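Local coordinates for protein dipeptide Epimerase (Enterococcus faecalis V583, PDB 3JVA) that belongs to the mandelate racemase/muconate lactonizing enzyme family of the enolase superfamily and holds a magnesium ion in its barrel domain, at residues D318-E326 with V334-L342; Y45-T55 with M293-I301. All coordinates share one frame; numbering follows the deposited sequence.

Interaction 1 of 2, residues D318-E326 with V334-L342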
ATOM      1  N   ASP B 318     -15.809  19.195 -28.427  1.00 19.75           N
ATOM      2  CA  ASP B 318     -17.233  19.441 -28.240  1.00 22.48           C
ATOM      3  C   ASP B 318     -17.308  20.962 -28.170  1.00 20.73           C
ATOM      4  O   ASP B 318     -17.524  21.537 -27.108  1.00 19.96           O
ATOM      5  CB  ASP B 318     -17.711  18.795 -26.932  1.00 23.17           C
ATOM      6  CG  ASP B 318     -19.168  19.089 -26.628  1.00 25.76           C
ATOM      7  OD1 ASP B 318     -19.964  19.204 -27.583  1.00 25.01           O
ATOM      8  OD2 ASP B 318     -19.520  19.196 -25.433  1.00 26.05           O
ATOM      9  N   LEU B 319     -17.106  21.598 -29.320  1.00 20.97           N
ATOM     10  CA  LEU B 319     -17.093  23.060 -29.418  1.00 21.14           C
ATOM     11  C   LEU B 319     -18.198  23.514 -30.361  1.00 21.09           C
ATOM     12  O   LEU B 319     -17.933  23.956 -31.475  1.00 21.59           O
ATOM     13  CB  LEU B 319     -15.728  23.511 -29.946  1.00 19.76           C
ATOM     14  CG  LEU B 319     -14.523  23.010 -29.141  1.00 20.03           C
ATOM     15  CD1 LEU B 319     -13.239  23.330 -29.889  1.00 20.44           C
ATOM     16  CD2 LEU B 319     -14.523  23.653 -27.753  1.00 21.15           C
ATOM     17  N   ASP B 320     -19.432  23.424 -29.882  1.00 21.30           N
ATOM     18  CA  ASP B 320     -20.608  23.752 -30.680  1.00 21.11           C
ATOM     19  C   ASP B 320     -21.393  24.985 -30.242  1.00 22.66           C
ATOM     20  O   ASP B 320     -22.474  25.244 -30.767  1.00 20.88           O
ATOM     21  CB  ASP B 320     -21.547  22.543 -30.667  1.00 20.90           C
ATOM     22  CG  ASP B 320     -22.023  22.190 -29.264  1.00 25.91           C
ATOM     23  OD1 ASP B 320     -21.426  22.679 -28.274  1.00 24.33           O
ATOM     24  OD2 ASP B 320     -22.991  21.413 -29.145  1.00 25.89           O
ATOM     25  N   ALA B 321     -20.859  25.753 -29.299  1.00 21.51           N
ATOM     26  CA  ALA B 321     -21.581  26.925 -28.810  1.00 22.30           C
ATOM     27  C   ALA B 321     -21.996  27.941 -29.878  1.00 21.80           C
ATOM     28  O   ALA B 321     -23.093  28.494 -29.802  1.00 21.62           O
ATOM     29  CB  ALA B 321     -20.771  27.620 -27.716  1.00 20.24           C
ATOM     30  N   THR B 322     -21.149  28.194 -30.874  1.00 22.34           N
ATOM     31  CA  THR B 322     -21.520  29.183 -31.885  1.00 22.82           C
ATOM     32  C   THR B 322     -22.726  28.765 -32.712  1.00 24.62           C
ATOM     33  O   THR B 322     -23.444  29.619 -33.239  1.00 24.49           O
ATOM     34  CB  THR B 322     -20.357  29.519 -32.859  1.00 22.11           C
ATOM     35  OG1 THR B 322     -20.051  28.383 -33.677  1.00 22.09           O
ATOM     36  CG2 THR B 322     -19.113  29.942 -32.082  1.00 23.84           C
ATOM     37  N   PHE B 323     -22.961  27.458 -32.811  1.00 23.19           N
ATOM     38  CA  PHE B 323     -24.087  26.952 -33.595  1.00 24.77           C
ATOM     39  C   PHE B 323     -25.443  27.267 -32.977  1.00 24.97           C
ATOM     40  O   PHE B 323     -26.465  27.220 -33.663  1.00 26.40           O
ATOM     41  CB  PHE B 323     -23.980  25.432 -33.784  1.00 23.64           C
ATOM     42  CG  PHE B 323     -22.638  24.963 -34.265  1.00 23.60           C
ATOM     43  CD1 PHE B 323     -21.831  25.775 -35.051  1.00 24.54           C
ATOM     44  CD2 PHE B 323     -22.193  23.683 -33.948  1.00 25.48           C
ATOM     45  CE1 PHE B 323     -20.597  25.321 -35.516  1.00 26.90           C
ATOM     46  CE2 PHE B 323     -20.962  23.218 -34.407  1.00 25.81           C
ATOM     47  CZ  PHE B 323     -20.165  24.035 -35.191  1.00 26.80           C
ATOM     48  N   GLY B 324     -25.456  27.577 -31.683  1.00 22.63           N
ATOM     49  CA  GLY B 324     -26.710  27.883 -31.018  1.00 23.50           C
ATOM     50  C   GLY B 324     -26.934  29.351 -30.706  1.00 22.01           C
ATOM     51  O   GLY B 324     -27.845  29.689 -29.947  1.00 24.97           O
ATOM     52  N   LEU B 325     -26.114  30.224 -31.283  1.00 21.32           N
ATOM     53  CA  LEU B 325     -26.231  31.664 -31.048  1.00 22.13           C
ATOM     54  C   LEU B 325     -27.111  32.334 -32.107  1.00 22.86           C
ATOM     55  O   LEU B 325     -27.004  32.022 -33.291  1.00 24.04           O
ATOM     56  CB  LEU B 325     -24.841  32.310 -31.074  1.00 21.40           C
ATOM     57  CG  LEU B 325     -23.786  31.792 -30.088  1.00 21.23           C
ATOM     58  CD1 LEU B 325     -22.496  32.577 -30.277  1.00 22.51           C
ATOM     59  CD2 LEU B 325     -24.293  31.932 -28.659  1.00 21.06           C
ATOM     60  N   GLU B 326     -27.969  33.258 -31.685  1.00 23.46           N
ATOM     61  CA  GLU B 326     -28.841  33.961 -32.628  1.00 23.70           C
ATOM     62  C   GLU B 326     -28.071  34.954 -33.484  1.00 24.94           C
ATOM     63  O   GLU B 326     -28.479  35.270 -34.602  1.00 24.40           O
ATOM     64  CB  GLU B 326     -29.967  34.681 -31.886  1.00 23.95           C
ATOM     65  CG  GLU B 326     -31.098  33.764 -31.462  1.00 25.23           C
ATOM     66  CD  GLU B 326     -31.890  33.218 -32.639  1.00 26.84           C
ATOM     67  OE1 GLU B 326     -32.825  32.424 -32.402  1.00 26.03           O
ATOM     68  OE2 GLU B 326     -31.587  33.581 -33.799  1.00 27.90           O
ATOM     69  N   VAL B 334     -14.443  31.206 -35.277  1.00 23.52           N
ATOM     70  CA  VAL B 334     -15.350  30.118 -35.631  1.00 24.47           C
ATOM     71  C   VAL B 334     -16.732  30.703 -35.931  1.00 24.59           C
ATOM     72  O   VAL B 334     -17.317  31.387 -35.095  1.00 23.50           O
ATOM     73  CB  VAL B 334     -15.427  29.100 -34.471  1.00 22.68           C
ATOM     74  CG1 VAL B 334     -16.525  28.067 -34.731  1.00 21.43           C
ATOM     75  CG2 VAL B 334     -14.076  28.415 -34.314  1.00 22.99           C
ATOM     76  N   SER B 335     -17.241  30.427 -37.133  1.00 25.85           N
ATOM     77  CA  SER B 335     -18.539  30.943 -37.573  1.00 27.52           C
ATOM     78  C   SER B 335     -19.758  30.356 -36.868  1.00 25.56           C
ATOM     79  O   SER B 335     -19.678  29.325 -36.200  1.00 24.64           O
ATOM     80  CB  SER B 335     -18.704  30.725 -39.081  1.00 30.20           C
ATOM     81  OG  SER B 335     -17.687  31.398 -39.803  1.00 38.02           O
ATOM     82  N   LEU B 336     -20.894  31.028 -37.038  1.00 25.51           N
ATOM     83  CA  LEU B 336     -22.154  30.592 -36.444  1.00 25.50           C
ATOM     84  C   LEU B 336     -22.690  29.403 -37.223  1.00 26.04           C
ATOM     85  O   LEU B 336     -23.553  28.673 -36.739  1.00 25.44           O
ATOM     86  CB  LEU B 336     -23.202  31.711 -36.497  1.00 27.90           C
ATOM     87  CG  LEU B 336     -22.995  33.001 -35.704  1.00 29.90           C
ATOM     88  CD1 LEU B 336     -23.013  32.710 -34.213  1.00 28.17           C
ATOM     89  CD2 LEU B 336     -21.685  33.634 -36.117  1.00 33.93           C
ATOM     90  N   GLU B 337     -22.179  29.224 -38.436  1.00 26.49           N
ATOM     91  CA  GLU B 337     -22.619  28.139 -39.310  1.00 28.83           C
ATOM     92  C   GLU B 337     -22.373  26.759 -38.700  1.00 29.00           C
ATOM     93  O   GLU B 337     -21.253  26.437 -38.309  1.00 29.00           O
ATOM     94  CB  GLU B 337     -21.895  28.246 -40.652  1.00 31.60           C
ATOM     95  CG  GLU B 337     -22.397  27.289 -41.716  1.00 37.66           C
ATOM     96  CD  GLU B 337     -21.603  27.404 -43.004  1.00 40.11           C
ATOM     97  OE1 GLU B 337     -20.405  27.055 -42.999  1.00 41.72           O
ATOM     98  OE2 GLU B 337     -22.179  27.852 -44.017  1.00 44.37           O
ATOM     99  N   ALA B 338     -23.423  25.943 -38.625  1.00 28.11           N
ATOM    100  CA  ALA B 338     -23.295  24.601 -38.067  1.00 28.70           C
ATOM    101  C   ALA B 338     -22.567  23.696 -39.055  1.00 29.34           C
ATOM    102  O   ALA B 338     -23.137  23.250 -40.055  1.00 28.60           O
ATOM    103  CB  ALA B 338     -24.677  24.035 -37.739  1.00 29.16           C
ATOM    104  N   LYS B 339     -21.296  23.444 -38.767  1.00 29.84           N
ATOM    105  CA  LYS B 339     -20.434  22.605 -39.598  1.00 29.69           C
ATOM    106  C   LYS B 339     -19.526  21.826 -38.652  1.00 29.78           C
ATOM    107  O   LYS B 339     -19.094  22.356 -37.627  1.00 29.88           O
ATOM    108  CB  LYS B 339     -19.572  23.477 -40.523  1.00 31.48           C
ATOM    109  CG  LYS B 339     -18.761  24.548 -39.783  1.00 33.99           C
ATOM    110  CD  LYS B 339     -17.641  25.154 -40.634  1.00 37.00           C
ATOM    111  CE  LYS B 339     -16.736  26.072 -39.792  1.00 32.70           C
ATOM    112  NZ  LYS B 339     -15.429  26.406 -40.457  1.00 35.04           N
ATOM    113  N   PRO B 340     -19.222  20.562 -38.977  1.00 27.82           N
ATOM    114  CA  PRO B 340     -18.349  19.783 -38.091  1.00 27.12           C
ATOM    115  C   PRO B 340     -16.875  20.163 -38.183  1.00 27.27           C
ATOM    116  O   PRO B 340     -16.143  20.067 -37.197  1.00 27.53           O
ATOM    117  CB  PRO B 340     -18.604  18.343 -38.537  1.00 26.42           C
ATOM    118  CG  PRO B 340     -18.873  18.505 -40.015  1.00 25.11           C
ATOM    119  CD  PRO B 340     -19.794  19.711 -40.039  1.00 28.21           C
ATOM    120  N   LEU B 341     -16.437  20.603 -39.361  1.00 26.07           N
ATOM    121  CA  LEU B 341     -15.044  20.968 -39.548  1.00 26.87           C
ATOM    122  C   LEU B 341     -14.767  22.449 -39.317  1.00 26.55           C
ATOM    123  O   LEU B 341     -15.232  23.312 -40.064  1.00 27.27           O
ATOM    124  CB  LEU B 341     -14.572  20.573 -40.950  1.00 29.08           C
ATOM    125  CG  LEU B 341     -13.090  20.838 -41.233  1.00 30.35           C
ATOM    126  CD1 LEU B 341     -12.228  19.976 -40.325  1.00 30.42           C
ATOM    127  CD2 LEU B 341     -12.788  20.543 -42.692  1.00 33.65           C
ATOM    128  N   LEU B 342     -14.002  22.737 -38.270  1.00 24.57           N
ATOM    129  CA  LEU B 342     -13.648  24.108 -37.954  1.00 23.77           C
ATOM    130  C   LEU B 342     -12.262  24.362 -38.540  1.00 25.08           C
ATOM    131  O   LEU B 342     -11.252  23.888 -38.011  1.00 25.36           O
ATOM    132  CB  LEU B 342     -13.641  24.308 -36.431  1.00 24.07           C
ATOM    133  CG  LEU B 342     -14.873  23.767 -35.691  1.00 22.37           C
ATOM    134  CD1 LEU B 342     -14.734  24.032 -34.194  1.00 23.57           C
ATOM    135  CD2 LEU B 342     -16.144  24.415 -36.232  1.00 22.94           C
TER
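The modified (β/α)7β barrel of the enolase superfamily runs on past its last parallel strand, 314-317, and here Phe323 and Thr322 of the following loop pack against 334-342, the segment that leads into strand 341-343. Phe323 buries more area here than any other residue. Its CG lies beside the backbone N (chi1 -49°), which sends the ring along the bend at Glu337-Lys339. Ala338 CA rests over one ring face in a CH-pi contact, 3.8 Å from the centroid and shifted toward the rim. Two carbonyl oxygens come in obliquely: Glu337 O at the CD1-CE1 side, 3.1 Å from Phe323 CE1, and Lys339 O, which has no hydrogen-bond partner in the model, at the tip of the ring, 3.1 Å from Phe323 CZ. Leu342 CD2 meets the ring near its plane. Thr131 and Ile133 of strand 128-134 also touch Phe323, tying the loop back to the first barrel strand.

Thr322 makes the hydrogen bond that joins the two segments. OG1 sits between the backbone N and the carbonyl carbon (chi1 67°) and donates to Ser335 O at 2.7 Å, approaching from a tilt of 33° out of the carbonyl plane. Its methyl CG2 is turned to Val334, whose CG1 is 3.7 Å from Thr322 OG1, the two side chains crossing at about a right angle. Next along the chain, Leu336 CA makes a CA-H...O contact with Thr322 O. The Leu336 side chain bends back to the loop and crosses that of Leu325 at a similarly steep angle, Leu336 CD1 3.7 Å from Leu325 CB. Leu342 divides its methyls, CD2 to Phe323 CZ and CD1 to Leu319 CB at 4.4 Å.

Interaction 2 of 2, residues Y45-T55 with M293-I301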
ATOM      1  N   TYR B  45      -8.398  39.736 -27.958  1.00 20.45           N
ATOM      2  CA  TYR B  45      -9.737  39.461 -27.456  1.00 20.61           C
ATOM      3  C   TYR B  45      -9.793  38.214 -26.589  1.00 17.81           C
ATOM      4  O   TYR B  45      -9.164  37.207 -26.893  1.00 19.89           O
ATOM      5  CB  TYR B  45     -10.708  39.294 -28.624  1.00 23.15           C
ATOM      6  CG  TYR B  45     -10.873  40.553 -29.442  1.00 25.76           C
ATOM      7  CD1 TYR B  45     -11.793  41.533 -29.069  1.00 29.50           C
ATOM      8  CD2 TYR B  45     -10.089  40.777 -30.570  1.00 28.08           C
ATOM      9  CE1 TYR B  45     -11.927  42.713 -29.807  1.00 30.63           C
ATOM     10  CE2 TYR B  45     -10.213  41.951 -31.315  1.00 29.89           C
ATOM     11  CZ  TYR B  45     -11.133  42.911 -30.927  1.00 31.85           C
ATOM     12  OH  TYR B  45     -11.262  44.063 -31.669  1.00 34.36           O
ATOM     13  N   GLY B  46     -10.562  38.294 -25.510  1.00 19.73           N
ATOM     14  CA  GLY B  46     -10.704  37.157 -24.622  1.00 17.67           C
ATOM     15  C   GLY B  46     -12.132  37.086 -24.121  1.00 17.80           C
ATOM     16  O   GLY B  46     -12.893  38.044 -24.250  1.00 19.31           O
ATOM     17  N   GLU B  47     -12.514  35.941 -23.574  1.00 16.65           N
ATOM     18  CA  GLU B  47     -13.866  35.788 -23.058  1.00 16.27           C
ATOM     19  C   GLU B  47     -13.858  35.017 -21.754  1.00 16.99           C
ATOM     20  O   GLU B  47     -13.071  34.091 -21.568  1.00 18.10           O
ATOM     21  CB  GLU B  47     -14.762  35.059 -24.070  1.00 17.48           C
ATOM     22  CG  GLU B  47     -16.189  34.829 -23.562  1.00 20.32           C
ATOM     23  CD  GLU B  47     -17.132  34.283 -24.633  1.00 20.43           C
ATOM     24  OE1 GLU B  47     -16.702  33.410 -25.413  1.00 20.42           O
ATOM     25  OE2 GLU B  47     -18.307  34.719 -24.678  1.00 20.80           O
ATOM     26  N   GLY B  48     -14.736  35.432 -20.853  1.00 18.58           N
ATOM     27  CA  GLY B  48     -14.884  34.771 -19.577  1.00 19.24           C
ATOM     28  C   GLY B  48     -16.305  34.248 -19.598  1.00 18.88           C
ATOM     29  O   GLY B  48     -17.260  35.027 -19.523  1.00 20.03           O
ATOM     30  N   GLY B  49     -16.444  32.936 -19.738  1.00 18.99           N
ATOM     31  CA  GLY B  49     -17.761  32.326 -19.778  1.00 20.73           C
ATOM     32  C   GLY B  49     -18.143  31.781 -18.417  1.00 22.00           C
ATOM     33  O   GLY B  49     -17.553  30.808 -17.941  1.00 21.73           O
ATOM     34  N   PRO B  50     -19.128  32.395 -17.758  1.00 22.45           N
ATOM     35  CA  PRO B  50     -19.556  31.931 -16.440  1.00 23.60           C
ATOM     36  C   PRO B  50     -20.337  30.625 -16.548  1.00 24.96           C
ATOM     37  O   PRO B  50     -20.660  30.170 -17.645  1.00 26.43           O
ATOM     38  CB  PRO B  50     -20.409  33.092 -15.934  1.00 24.74           C
ATOM     39  CG  PRO B  50     -21.040  33.606 -17.198  1.00 25.89           C
ATOM     40  CD  PRO B  50     -19.880  33.595 -18.172  1.00 22.13           C
ATOM     41  N   GLY B  51     -20.621  30.023 -15.402  1.00 22.67           N
ATOM     42  CA  GLY B  51     -21.362  28.774 -15.366  1.00 23.33           C
ATOM     43  C   GLY B  51     -21.551  28.488 -13.895  1.00 21.01           C
ATOM     44  O   GLY B  51     -20.857  27.647 -13.322  1.00 21.39           O
ATOM     45  N   ILE B  52     -22.495  29.195 -13.284  1.00 21.16           N
ATOM     46  CA  ILE B  52     -22.742  29.063 -11.854  1.00 22.19           C
ATOM     47  C   ILE B  52     -22.996  27.629 -11.390  1.00 23.21           C
ATOM     48  O   ILE B  52     -22.483  27.208 -10.352  1.00 21.74           O
ATOM     49  CB  ILE B  52     -23.907  29.990 -11.418  1.00 24.55           C
ATOM     50  CG1 ILE B  52     -23.977  30.053  -9.889  1.00 23.68           C
ATOM     51  CG2 ILE B  52     -25.222  29.499 -12.001  1.00 26.85           C
ATOM     52  CD1 ILE B  52     -24.917  31.127  -9.367  1.00 26.53           C
ATOM     53  N   PHE B  53     -23.759  26.874 -12.168  1.00 23.50           N
ATOM     54  CA  PHE B  53     -24.075  25.492 -11.819  1.00 26.28           C
ATOM     55  C   PHE B  53     -22.916  24.508 -11.998  1.00 26.15           C
ATOM     56  O   PHE B  53     -22.996  23.374 -11.530  1.00 26.31           O
ATOM     57  CB  PHE B  53     -25.287  25.027 -12.630  1.00 29.65           C
ATOM     58  CG  PHE B  53     -25.146  25.247 -14.106  1.00 31.45           C
ATOM     59  CD1 PHE B  53     -24.492  24.317 -14.902  1.00 34.51           C
ATOM     60  CD2 PHE B  53     -25.631  26.410 -14.695  1.00 33.24           C
ATOM     61  CE1 PHE B  53     -24.317  24.543 -16.271  1.00 34.89           C
ATOM     62  CE2 PHE B  53     -25.463  26.646 -16.060  1.00 34.84           C
ATOM     63  CZ  PHE B  53     -24.804  25.712 -16.847  1.00 35.79           C
ATOM     64  N   ILE B  54     -21.846  24.937 -12.664  1.00 25.09           N
ATOM     65  CA  ILE B  54     -20.684  24.078 -12.887  1.00 25.15           C
ATOM     66  C   ILE B  54     -19.445  24.539 -12.131  1.00 24.49           C
ATOM     67  O   ILE B  54     -18.814  23.755 -11.417  1.00 24.38           O
ATOM     68  CB  ILE B  54     -20.301  23.994 -14.385  1.00 28.40           C
ATOM     69  CG1 ILE B  54     -21.394  23.262 -15.167  1.00 30.35           C
ATOM     70  CG2 ILE B  54     -18.974  23.248 -14.544  1.00 26.55           C
ATOM     71  CD1 ILE B  54     -21.121  23.163 -16.653  1.00 35.66           C
ATOM     72  N   THR B  55     -19.099  25.814 -12.283  1.00 24.40           N
ATOM     73  CA  THR B  55     -17.916  26.361 -11.628  1.00 24.55           C
ATOM     74  C   THR B  55     -18.239  27.354 -10.521  1.00 24.73           C
ATOM     75  O   THR B  55     -17.357  27.735  -9.757  1.00 25.11           O
ATOM     76  CB  THR B  55     -17.019  27.091 -12.641  1.00 24.89           C
ATOM     77  OG1 THR B  55     -17.757  28.174 -13.223  1.00 25.32           O
ATOM     78  CG2 THR B  55     -16.569  26.149 -13.739  1.00 26.35           C
ATOM     79  N   MET B 293     -18.681  25.952 -22.369  1.00 22.44           N
ATOM     80  CA  MET B 293     -19.736  26.288 -21.416  1.00 22.36           C
ATOM     81  C   MET B 293     -20.995  26.666 -22.187  1.00 22.09           C
ATOM     82  O   MET B 293     -20.930  27.028 -23.362  1.00 21.38           O
ATOM     83  CB  MET B 293     -19.324  27.489 -20.556  1.00 22.55           C
ATOM     84  CG  MET B 293     -17.967  27.372 -19.899  1.00 25.95           C
ATOM     85  SD  MET B 293     -17.856  25.970 -18.790  1.00 28.74           S
ATOM     86  CE  MET B 293     -18.885  26.536 -17.452  1.00 27.79           C
ATOM     87  N   ALA B 294     -22.137  26.581 -21.511  1.00 22.60           N
ATOM     88  CA  ALA B 294     -23.413  26.935 -22.113  1.00 23.63           C
ATOM     89  C   ALA B 294     -23.435  28.436 -22.372  1.00 23.63           C
ATOM     90  O   ALA B 294     -24.126  28.914 -23.278  1.00 25.71           O
ATOM     91  CB  ALA B 294     -24.561  26.550 -21.170  1.00 24.22           C
ATOM     92  N   GLU B 295     -22.661  29.179 -21.586  1.00 22.60           N
ATOM     93  CA  GLU B 295     -22.636  30.627 -21.731  1.00 24.74           C
ATOM     94  C   GLU B 295     -21.383  31.270 -22.321  1.00 24.08           C
ATOM     95  O   GLU B 295     -21.032  32.392 -21.952  1.00 27.30           O
ATOM     96  CB  GLU B 295     -22.990  31.293 -20.394  1.00 25.52           C
ATOM     97  CG  GLU B 295     -24.372  30.883 -19.891  1.00 31.60           C
ATOM     98  CD  GLU B 295     -25.068  31.961 -19.080  1.00 36.57           C
ATOM     99  OE1 GLU B 295     -25.426  33.013 -19.663  1.00 36.09           O
ATOM    100  OE2 GLU B 295     -25.261  31.755 -17.862  1.00 35.67           O
ATOM    101  N   GLU B 296     -20.687  30.568 -23.213  1.00 21.55           N
ATOM    102  CA  GLU B 296     -19.546  31.195 -23.865  1.00 21.30           C
ATOM    103  C   GLU B 296     -19.889  31.299 -25.344  1.00 20.17           C
ATOM    104  O   GLU B 296     -20.856  30.687 -25.812  1.00 20.03           O
ATOM    105  CB  GLU B 296     -18.228  30.441 -23.637  1.00 22.62           C
ATOM    106  CG  GLU B 296     -18.118  29.039 -24.165  1.00 22.28           C
ATOM    107  CD  GLU B 296     -16.752  28.461 -23.832  1.00 24.57           C
ATOM    108  OE1 GLU B 296     -15.744  28.967 -24.374  1.00 23.80           O
ATOM    109  OE2 GLU B 296     -16.685  27.523 -23.013  1.00 24.53           O
ATOM    110  N   THR B 297     -19.106  32.069 -26.082  1.00 19.38           N
ATOM    111  CA  THR B 297     -19.417  32.283 -27.479  1.00 17.06           C
ATOM    112  C   THR B 297     -18.218  32.207 -28.414  1.00 19.19           C
ATOM    113  O   THR B 297     -17.284  31.444 -28.183  1.00 19.57           O
ATOM    114  CB  THR B 297     -20.143  33.642 -27.634  1.00 18.61           C
ATOM    115  OG1 THR B 297     -19.304  34.700 -27.145  1.00 21.37           O
ATOM    116  CG2 THR B 297     -21.430  33.642 -26.806  1.00 18.40           C
ATOM    117  N   THR B 298     -18.254  33.009 -29.471  1.00 18.69           N
ATOM    118  CA  THR B 298     -17.208  33.003 -30.483  1.00 19.72           C
ATOM    119  C   THR B 298     -15.760  33.025 -30.000  1.00 21.08           C
ATOM    120  O   THR B 298     -14.949  32.201 -30.426  1.00 21.73           O
ATOM    121  CB  THR B 298     -17.419  34.163 -31.469  1.00 21.02           C
ATOM    122  OG1 THR B 298     -18.766  34.116 -31.962  1.00 21.35           O
ATOM    123  CG2 THR B 298     -16.450  34.053 -32.633  1.00 21.84           C
ATOM    124  N   ILE B 299     -15.422  33.960 -29.121  1.00 20.18           N
ATOM    125  CA  ILE B 299     -14.045  34.045 -28.643  1.00 20.39           C
ATOM    126  C   ILE B 299     -13.601  32.786 -27.891  1.00 19.38           C
ATOM    127  O   ILE B 299     -12.549  32.214 -28.185  1.00 17.84           O
ATOM    128  CB  ILE B 299     -13.857  35.269 -27.742  1.00 20.60           C
ATOM    129  CG1 ILE B 299     -14.172  36.541 -28.537  1.00 22.86           C
ATOM    130  CG2 ILE B 299     -12.425  35.306 -27.214  1.00 20.14           C
ATOM    131  CD1 ILE B 299     -14.252  37.801 -27.692  1.00 22.75           C
ATOM    132  N   GLY B 300     -14.399  32.357 -26.923  1.00 19.98           N
ATOM    133  CA  GLY B 300     -14.050  31.167 -26.170  1.00 20.70           C
ATOM    134  C   GLY B 300     -13.915  29.942 -27.059  1.00 20.26           C
ATOM    135  O   GLY B 300     -12.983  29.147 -26.910  1.00 18.56           O
ATOM    136  N   ILE B 301     -14.845  29.789 -27.996  1.00 20.47           N
ATOM    137  CA  ILE B 301     -14.821  28.648 -28.894  1.00 19.70           C
ATOM    138  C   ILE B 301     -13.596  28.674 -29.796  1.00 18.90           C
ATOM    139  O   ILE B 301     -12.953  27.648 -30.014  1.00 18.23           O
ATOM    140  CB  ILE B 301     -16.089  28.603 -29.781  1.00 19.59           C
ATOM    141  CG1 ILE B 301     -17.307  28.225 -28.931  1.00 19.45           C
ATOM    142  CG2 ILE B 301     -15.886  27.626 -30.928  1.00 20.83           C
ATOM    143  CD1 ILE B 301     -17.232  26.815 -28.325  1.00 21.39           C
TER
HETATM  144  O   HOH W   1     -22.361  28.307 -18.726  1.00 23.20           O
HETATM  145  O   HOH W   2     -23.918  30.952 -15.105  1.00 34.61           O
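Glu47, at the end of strand 43-48 in the N-terminal capping domain, reaches across to the start of helix 298-310 in the barrel domain and takes hold of Thr297 and Gly300. The side chain is stretched out: CG is anti to the backbone N (chi1 178°) and the chain stays extended beyond it, delivering the carboxylate to the helix start. OE1 accepts two backbone N-H groups, Thr297 N on its syn side at 2.8 Å and Gly300 N on its anti side at 2.9 Å. OE2 takes the hydroxyl of Thr297, with OG1 at 2.7 Å, and also a hydrogen bond from Ser31 OG. With both oxygens engaged, the carboxylate's rotation is fixed, and the N-terminal end of the helix probably favours its negative charge.

Ile299 lies next to the Glu47 stem. Its CG2 branch presses on the strand backbone, 3.6 Å from Gly46 C, while CD1 goes on to Tyr45 CB. At the other end Met293 is bent at chi2 and chi3, which brings CE against the loop, 3.9 Å from Gly51 CA. Ile54 runs past it in the opposite direction, CD1 4.1 Å from Met293 CE. A type I turn from Met293 to Glu296 shapes this end. Glu296, its CG between the backbone N and the carbonyl carbon (chi1 63°) and its chain extended from there, spans the turn, OE2 accepting from Met293 N at 2.6 Å. Two waters bridge Glu295 to the loop: one donates to Pro50 O and accepts weakly from Glu295 N, the other joins Ile52 N to Glu295 OE2, while Glu295 OE1 accepts from Asp30 N.

Strand 29-38 lines the contact through Ser31 and Ile33, helix 265-268 packs on Met293 and Glu296 through Met266, and Phe19 of strand 3-21 touches Phe53 and Ala294.

Interaction 2 joins the capping domain to the barrel, whereas interaction 1 lies within the barrel domain, where the chain continues beyond the last parallel strand. Their centres are about 14 Å apart, yet they touch: Ala321 CB packs 3.6 Å from Glu296 O, and Leu325 CD1 packs 3.7 Å from Thr297 CB, so the 318-326 loop backs the start of the helix that Glu47 binds. Interaction 2 lies nearer the metal held by Asp189, Glu215 and Asp240. The Ile54 side chain is about 7 Å from the magnesium ion and about 3 Å from a bound glycerol; that of Leu319 in interaction 1 is about 12 Å from the metal.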